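Local coordinates for GDP-6-deoxy-D-mannose reductase (Pseudomonas aeruginosa, PDB 6X3B), which probably reduces GDP-4-dehydro-6-deoxy-D-mannose to GDP-D-rhamnose with NADPH, supplying a sugar donor for the lipopolysaccharide O antigen, at residues A[163-166]-A[167-171]; A[232-235]-A[236-240]. All blocks are in the same frame, centred on the assembly; numbering follows the deposited sequence.

How the contacts relate
Contacts 1 and 2 each lie at the C-terminal end of a helix in the Rossmann-type nucleotide-binding fold, on helices 150-169 and 225-238 respectively. Their centres are about 17 Å apart, and their nearest atoms, about 7 Å apart, do not touch. Contact 1 is only partly buried: its tryptophans meet helix 93-114, while Gln-164, Ile-167 and Thr-168 pack on Arg-148 of the second subunit. Contact 2 is more buried: its leucines and Tyr-232 pack largely on the central sheet, while Arg-234 and His-238 lie farther out. Strand 172-182 is touched by both, by Leu-163 in contact 1 and by Tyr-232 and Leu-235 in contact 2. Aromatic packing dominates the first, aliphatic packing and hydrogen bonds to helix-end carbonyls the second.

Contact 1. Residues A[163-166]-A[167-171]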
loop_
_atom_site.group_PDB
_atom_site.type_symbol
_atom_site.label_atom_id
_atom_site.label_comp_id
_atom_site.label_asym_id
_atom_site.label_seq_id
_atom_site.Cartn_x
_atom_site.Cartn_y
_atom_site.Cartn_z
ATOM N N LEU A 163 3.796 3.409 8.643
ATOM C CA LEU A 163 3.173 2.792 9.805
ATOM C C LEU A 163 3.896 1.523 10.211
ATOM O O LEU A 163 3.980 1.218 11.410
ATOM C CB LEU A 163 1.700 2.510 9.526
ATOM C CG LEU A 163 0.825 3.753 9.387
ATOM C CD1 LEU A 163 -0.513 3.403 8.770
ATOM C CD2 LEU A 163 0.652 4.462 10.751
ATOM N N GLN A 164 4.429 0.779 9.237
ATOM C CA GLN A 164 5.266 -0.376 9.550
ATOM C C GLN A 164 6.517 0.042 10.305
ATOM O O GLN A 164 6.932 -0.641 11.255
ATOM C CB GLN A 164 5.646 -1.127 8.274
ATOM C CG GLN A 164 6.525 -2.357 8.483
ATOM C CD GLN A 164 7.984 -2.115 8.134
ATOM O OE1 GLN A 164 8.872 -2.240 8.991
ATOM N NE2 GLN A 164 8.242 -1.746 6.885
ATOM N N TRP A 165 7.117 1.177 9.914
ATOM C CA TRP A 165 8.268 1.701 10.639
ATOM C C TRP A 165 7.899 2.053 12.070
ATOM O O TRP A 165 8.696 1.854 12.993
ATOM C CB TRP A 165 8.848 2.926 9.921
ATOM C CG TRP A 165 9.883 2.474 9.008
ATOM C CD1 TRP A 165 9.708 1.654 7.918
ATOM C CD2 TRP A 165 11.283 2.708 9.120
ATOM N NE1 TRP A 165 10.923 1.398 7.323
ATOM C CE2 TRP A 165 11.907 2.029 8.045
ATOM C CE3 TRP A 165 12.079 3.444 10.015
ATOM C CZ2 TRP A 165 13.286 2.072 7.837
ATOM C CZ3 TRP A 165 13.448 3.477 9.813
ATOM C CH2 TRP A 165 14.040 2.797 8.744
ATOM N N GLY A 166 6.702 2.594 12.273
ATOM C CA GLY A 166 6.281 2.900 13.626
ATOM C C GLY A 166 6.152 1.649 14.471
ATOM O O GLY A 166 6.507 1.644 15.649
ATOM N N ILE A 167 5.643 0.572 13.874
ATOM C CA ILE A 167 5.552 -0.706 14.572
ATOM C C ILE A 167 6.938 -1.260 14.853
ATOM O O ILE A 167 7.240 -1.650 15.983
ATOM C CB ILE A 167 4.706 -1.701 13.758
ATOM C CG1 ILE A 167 3.251 -1.247 13.725
ATOM C CG2 ILE A 167 4.856 -3.148 14.310
ATOM C CD1 ILE A 167 2.416 -1.958 12.676
ATOM N N THR A 168 7.817 -1.258 13.842
ATOM C CA THR A 168 9.121 -1.909 13.976
ATOM C C THR A 168 10.081 -1.083 14.826
ATOM O O THR A 168 10.838 -1.634 15.639
ATOM C CB THR A 168 9.734 -2.147 12.595
ATOM O OG1 THR A 168 8.892 -3.055 11.860
ATOM C CG2 THR A 168 11.119 -2.771 12.741
ATOM N N GLU A 169 10.102 0.229 14.632
ATOM C CA GLU A 169 11.080 1.061 15.333
ATOM C C GLU A 169 10.557 1.671 16.628
ATOM O O GLU A 169 11.364 2.171 17.422
ATOM C CB GLU A 169 11.581 2.180 14.423
ATOM C CG GLU A 169 12.234 1.665 13.130
ATOM C CD GLU A 169 13.485 0.840 13.398
ATOM O OE1 GLU A 169 14.178 1.137 14.386
ATOM O OE2 GLU A 169 13.783 -0.092 12.617
ATOM N N GLY A 170 9.250 1.654 16.867
ATOM C CA GLY A 170 8.698 2.299 18.044
ATOM C C GLY A 170 8.494 3.797 17.928
ATOM O O GLY A 170 8.156 4.440 18.922
ATOM N N TRP A 171 8.690 4.377 16.753
ATOM C CA TRP A 171 8.436 5.802 16.577
ATOM C C TRP A 171 6.943 6.095 16.624
ATOM O O TRP A 171 6.100 5.239 16.330
ATOM C CB TRP A 171 8.990 6.301 15.240
ATOM C CG TRP A 171 10.452 6.066 15.039
ATOM C CD1 TRP A 171 11.336 5.565 15.942
ATOM C CD2 TRP A 171 11.192 6.314 13.843
ATOM N NE1 TRP A 171 12.586 5.482 15.382
ATOM C CE2 TRP A 171 12.525 5.939 14.095
ATOM C CE3 TRP A 171 10.852 6.812 12.578
ATOM C CZ2 TRP A 171 13.535 6.064 13.135
ATOM C CZ3 TRP A 171 11.854 6.932 11.614
ATOM C CH2 TRP A 171 13.177 6.552 11.902
#
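Trp-165 and Trp-171 lie side by side where helix 150-169 of the Rossmann fold ends. Their six-membered rings are turned obliquely, with planes at 56° and centroids 5.4 Å apart. CH2 of Trp-171 meets the edge of the Trp-165 ring, 3.7 Å from CZ3, while CE3 of Trp-165 lies over a face of Trp-171. Broad, flat indoles suit this place because they also reach Leu-108 of helix 93-114, and Trp-171 meets Phe-116 edge-to-face. Glu-169 runs alongside Trp-165, its CG 3.6 Å from Trp-165 CE3. With the chain bent at chi2 (-63°), CG stays beside the indole while OE2 forms a salt bridge to Lys-112 NZ. Gly-170, with a positive phi of 82°, takes the chain out of the helix, a conformation that glycine adopts without strain; its N makes only a weak bond to Gly-166 O. On another side of the helix, Gln-164 and Thr-168 point the same way, beside Arg-148 of the second subunit. Thr-168 N bonds to Gln-164 O at 2.8 Å, whereas Thr-168 OG1 sits 3.2 Å from that carbonyl O and 3.0 Å from Gln-164 OE1, two acceptors within reach of one hydroxyl proton.

Contact 2. Residues A[232-235]-A[236-240]; sequences YLRL and LSHGE
Regular helical bonding, as from Leu-236 N to Tyr-232 O (3.0 Å, 163°), gives way in the last turn of helix 225-238 to a weak, divided bond from His-238 N to the carbonyls of Arg-234 and Leu-235, and then to a firm one of 2.7 Å from Gly-239 N to Leu-235 O. Gly-239, lacking a CB, fits closely against that carbonyl as the chain leaves the helix. Leu-233 and Leu-236 meet at an angle, with Leu-233 CD2 4.1 Å from Leu-236 CD1. Both reach Trp-49, and Leu-236 continues onto Thr-119 and Leu-121 of strand 119-123. Leucine suits this face, where the branched ends present methyl groups to Trp-49 and the strands of the Rossmann sheet. The ring of Tyr-232 packs on strands 119-123 and 172-182, its side chain about 5 Å from the bound NADPH.

Arg-234 and His-238 lie farther from the core and run alongside each other, with guanidinium and imidazole planes 34° apart and NH2 3.9 Å from NE2. The arginine chain bends at chi3 (79°), and its NE bonds to Thr-298 O while the guanidinium stays beside the imidazole. Ser-237, which also packs on Trp-49, sets its CB 3.6 Å above the centre of the His-238 ring; Ser-237 OG makes a weak bond to Leu-233 O.

Arg-172 binds Leu-236 O through NH1 and Gly-239 O through NH2. Its positive charge would suit the carbonyl-rich, partly negative end of the helix dipole, so hydrogen bonds to the end carbonyls complement the apolar packing on the sheet.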
loop_
_atom_site.group_PDB
_atom_site.type_symbol
_atom_site.label_atom_id
_atom_site.label_comp_id
_atom_site.label_asym_id
_atom_site.label_seq_id
_atom_site.Cartn_x
_atom_site.Cartn_y
_atom_site.Cartn_z
ATOM N N TYR A 232 -2.159 19.625 10.593
ATOM C CA TYR A 232 -0.917 18.850 10.711
ATOM C C TYR A 232 -0.204 19.148 12.021
ATOM O O TYR A 232 0.328 18.239 12.680
ATOM C CB TYR A 232 0.047 19.140 9.546
ATOM C CG TYR A 232 -0.450 18.748 8.170
ATOM C CD1 TYR A 232 -1.587 17.953 8.006
ATOM C CD2 TYR A 232 0.220 19.194 7.035
ATOM C CE1 TYR A 232 -2.054 17.619 6.728
ATOM C CE2 TYR A 232 -0.216 18.867 5.756
ATOM C CZ TYR A 232 -1.352 18.078 5.600
ATOM O OH TYR A 232 -1.810 17.738 4.340
ATOM N N LEU A 233 -0.153 20.424 12.405
ATOM C CA LEU A 233 0.525 20.781 13.656
ATOM C C LEU A 233 -0.226 20.240 14.872
ATOM O O LEU A 233 0.397 19.840 15.870
ATOM C CB LEU A 233 0.676 22.300 13.743
ATOM C CG LEU A 233 1.598 22.922 12.676
ATOM C CD1 LEU A 233 1.630 24.446 12.829
ATOM C CD2 LEU A 233 3.023 22.338 12.743
ATOM N N ARG A 234 -1.560 20.244 14.826
ATOM C CA ARG A 234 -2.323 19.675 15.946
ATOM C C ARG A 234 -2.188 18.157 16.002
ATOM O O ARG A 234 -2.221 17.563 17.093
ATOM C CB ARG A 234 -3.789 20.078 15.839
ATOM C CG ARG A 234 -3.990 21.586 15.950
ATOM C CD ARG A 234 -5.414 21.930 16.283
ATOM N NE ARG A 234 -5.658 21.737 17.698
ATOM C CZ ARG A 234 -5.453 22.667 18.622
ATOM N NH1 ARG A 234 -5.002 23.862 18.267
ATOM N NH2 ARG A 234 -5.687 22.393 19.899
ATOM N N LEU A 235 -1.994 17.520 14.846
ATOM C CA LEU A 235 -1.690 16.096 14.844
ATOM C C LEU A 235 -0.348 15.823 15.515
ATOM O O LEU A 235 -0.227 14.881 16.315
ATOM C CB LEU A 235 -1.713 15.559 13.411
ATOM C CG LEU A 235 -3.114 15.275 12.878
ATOM C CD1 LEU A 235 -3.065 14.925 11.380
ATOM C CD2 LEU A 235 -3.752 14.158 13.688
ATOM N N LEU A 236 0.681 16.625 15.187
ATOM C CA LEU A 236 1.966 16.488 15.871
ATOM C C LEU A 236 1.791 16.619 17.377
ATOM O O LEU A 236 2.442 15.905 18.147
ATOM C CB LEU A 236 2.953 17.553 15.397
ATOM C CG LEU A 236 3.399 17.518 13.932
ATOM C CD1 LEU A 236 4.436 18.623 13.708
ATOM C CD2 LEU A 236 4.012 16.164 13.594
ATOM N N SER A 237 0.933 17.544 17.810
ATOM C CA SER A 237 0.759 17.756 19.246
ATOM C C SER A 237 -0.094 16.675 19.898
ATOM O O SER A 237 0.140 16.338 21.062
ATOM C CB SER A 237 0.117 19.115 19.523
ATOM O OG SER A 237 0.996 20.169 19.196
ATOM N N HIS A 238 -1.085 16.131 19.189
ATOM C CA HIS A 238 -2.142 15.370 19.853
ATOM C C HIS A 238 -2.485 14.031 19.208
ATOM O O HIS A 238 -3.228 13.255 19.824
ATOM C CB HIS A 238 -3.438 16.202 19.941
ATOM C CG HIS A 238 -3.259 17.558 20.563
ATOM N ND1 HIS A 238 -2.810 17.735 21.860
ATOM C CD2 HIS A 238 -3.509 18.799 20.080
ATOM C CE1 HIS A 238 -2.766 19.029 22.134
ATOM N NE2 HIS A 238 -3.190 19.696 21.074
ATOM N N GLY A 239 -1.994 13.737 18.002
ATOM C CA GLY A 239 -2.401 12.516 17.319
ATOM C C GLY A 239 -1.949 11.251 18.033
ATOM O O GLY A 239 -0.988 11.227 18.802
ATOM N N GLU A 240 -2.680 10.167 17.787
ATOM C CA GLU A 240 -2.350 8.875 18.383
ATOM C C GLU A 240 -1.393 8.112 17.480
ATOM O O GLU A 240 -1.684 7.919 16.296
ATOM C CB GLU A 240 -3.605 8.034 18.614
ATOM C CG GLU A 240 -4.581 8.669 19.570
ATOM C CD GLU A 240 -5.349 7.643 20.402
ATOM O OE1 GLU A 240 -6.120 8.055 21.300
ATOM O OE2 GLU A 240 -5.178 6.428 20.158
#